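Local structure of mating-type switching protein swi5 (Schizosaccharomyces pombe, 3VIQ) at residues Q15-E18 / Q19-S23. The protein works with Sfr1 to activate Rad51-mediated DNA strand exchange in recombinational repair and is required for normal mating-type switching. Numbering follows the deposited sequence.
Sequences QQKE and QLESS
K17 and E21, one helical turn apart, meet through the methylene end of the lysine: CE of K17 lies 3.4 Å from OE2 of E21, whereas NZ of K17 stays 4.1 Å from the same oxygen, beyond salt-bridge range. The pair illustrates how an i to i+4 couple of opposite charges can touch without closing its ionic bond. The lysine runs out fully extended, with CG anti to its backbone N (chi1 178°), and the glutamate chain crosses it at a slant, its own CG packing 3.4 Å from the carbonyl oxygen of K17. The ammonium group instead forms a salt bridge with E15 of the Sfr1 chain; the E21 carboxylate, close by but not bonded, would probably add to the negative field around it. One residue earlier on each side, Q16 and L20 lie side by side and point the same way, CG of Q16 being 4.1 Å from CD1 of L20; that methyl also rests against the carbonyl oxygen of Q16. Both couples belong to the long N-terminal helix 3-29 of Swi5 and face its partner: V16 of the Sfr1 chain packs on Q16 and L20, and L19 of that chain on K17 and E21, so this face of the helix lies in the interface between the two subunits. The regular alpha-helical backbone sets the spacing, for example through the bond from E21 N to K17 O at 2.9 Å and that from L20 N to Q16 O at 3.0 Å. Two residues on from the K17-E21 couple, the carbonyl oxygen of Q19 is gripped twice, by the amide N of S23 and by its hydroxyl OG at 3.0 Å, the two donors arriving from opposite faces of the carbonyl plane. With chi1 at -65°, S23 folds its hydroxyl back along the helix to reach that oxygen.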
loop_
_atom_site.group_PDB
_atom_site.type_symbol
_atom_site.label_atom_id
_atom_site.label_comp_id
_atom_site.label_asym_id
_atom_site.label_seq_id
_atom_site.Cartn_x
_atom_site.Cartn_y
_atom_site.Cartn_z
ATOM N N GLN B 15 -8.824 -21.779 -31.286
ATOM C CA GLN B 15 -7.474 -22.344 -31.126
ATOM C C GLN B 15 -6.589 -21.491 -30.225
ATOM O O GLN B 15 -5.769 -22.010 -29.477
ATOM C CB GLN B 15 -6.802 -22.500 -32.467
ATOM C CG GLN B 15 -7.527 -23.467 -33.359
ATOM C CD GLN B 15 -7.019 -23.415 -34.766
ATOM O OE1 GLN B 15 -7.731 -22.990 -35.676
ATOM N NE2 GLN B 15 -5.770 -23.836 -34.962
ATOM N N GLN B 16 -6.749 -20.175 -30.315
ATOM C CA GLN B 16 -6.014 -19.273 -29.425
ATOM C C GLN B 16 -6.378 -19.539 -27.968
ATOM O O GLN B 16 -5.505 -19.603 -27.090
ATOM C CB GLN B 16 -6.323 -17.813 -29.776
ATOM C CG GLN B 16 -5.359 -16.841 -29.111
ATOM C CD GLN B 16 -5.746 -15.398 -29.309
ATOM O OE1 GLN B 16 -6.814 -15.101 -29.830
ATOM N NE2 GLN B 16 -4.879 -14.490 -28.895
ATOM N N LYS B 17 -7.672 -19.629 -27.708
ATOM C CA LYS B 17 -8.162 -19.966 -26.368
ATOM C C LYS B 17 -7.626 -21.305 -25.851
ATOM O O LYS B 17 -7.200 -21.400 -24.695
ATOM C CB LYS B 17 -9.686 -19.996 -26.352
ATOM C CG LYS B 17 -10.233 -20.386 -25.008
ATOM C CD LYS B 17 -11.746 -20.415 -24.968
ATOM C CE LYS B 17 -12.251 -20.727 -23.554
ATOM N NZ LYS B 17 -13.653 -21.160 -23.632
ATOM N N GLU B 18 -7.669 -22.345 -26.683
ATOM C CA GLU B 18 -7.121 -23.672 -26.302
ATOM C C GLU B 18 -5.669 -23.616 -25.952
ATOM O O GLU B 18 -5.242 -24.203 -24.954
ATOM C CB GLU B 18 -7.220 -24.662 -27.444
ATOM C CG GLU B 18 -8.477 -25.447 -27.477
ATOM C CD GLU B 18 -8.452 -26.484 -28.595
ATOM O OE1 GLU B 18 -9.044 -26.185 -29.656
ATOM O OE2 GLU B 18 -7.802 -27.549 -28.406
ATOM N N GLN B 19 -4.890 -22.947 -26.800
ATOM C CA GLN B 19 -3.464 -22.832 -26.533
ATOM C C GLN B 19 -3.186 -22.077 -25.210
ATOM O O GLN B 19 -2.224 -22.391 -24.483
ATOM C CB GLN B 19 -2.776 -22.126 -27.701
ATOM C CG GLN B 19 -1.320 -21.727 -27.416
ATOM C CD GLN B 19 -0.403 -22.931 -27.255
ATOM O OE1 GLN B 19 0.305 -23.065 -26.248
ATOM N NE2 GLN B 19 -0.399 -23.811 -28.253
ATOM N N LEU B 20 -3.996 -21.053 -24.931
ATOM C CA LEU B 20 -3.849 -20.261 -23.706
ATOM C C LEU B 20 -4.227 -21.061 -22.447
ATOM O O LEU B 20 -3.562 -20.928 -21.429
ATOM C CB LEU B 20 -4.674 -18.978 -23.775
ATOM C CG LEU B 20 -3.930 -17.794 -24.426
ATOM C CD1 LEU B 20 -4.970 -16.843 -25.029
ATOM C CD2 LEU B 20 -3.019 -17.061 -23.446
ATOM N N GLU B 21 -5.278 -21.878 -22.524
ATOM C CA GLU B 21 -5.627 -22.761 -21.429
ATOM C C GLU B 21 -4.486 -23.744 -21.193
ATOM O O GLU B 21 -4.194 -24.087 -20.061
ATOM C CB GLU B 21 -6.943 -23.510 -21.711
ATOM C CG GLU B 21 -8.156 -22.562 -21.657
ATOM C CD GLU B 21 -9.458 -23.150 -22.199
ATOM O OE1 GLU B 21 -9.456 -23.881 -23.213
ATOM O OE2 GLU B 21 -10.504 -22.842 -21.602
ATOM N N SER B 22 -3.845 -24.193 -22.259
ATOM C CA SER B 22 -2.734 -25.134 -22.113
ATOM C C SER B 22 -1.503 -24.427 -21.498
ATOM O O SER B 22 -0.884 -24.918 -20.544
ATOM C CB SER B 22 -2.422 -25.769 -23.473
ATOM O OG SER B 22 -1.232 -26.497 -23.395
ATOM N N SER B 23 -1.193 -23.238 -21.992
ATOM C CA SER B 23 -0.089 -22.470 -21.439
ATOM C C SER B 23 -0.321 -22.108 -19.965
ATOM O O SER B 23 0.590 -22.161 -19.155
ATOM C CB SER B 23 0.138 -21.211 -22.272
ATOM O OG SER B 23 0.563 -21.582 -23.564
#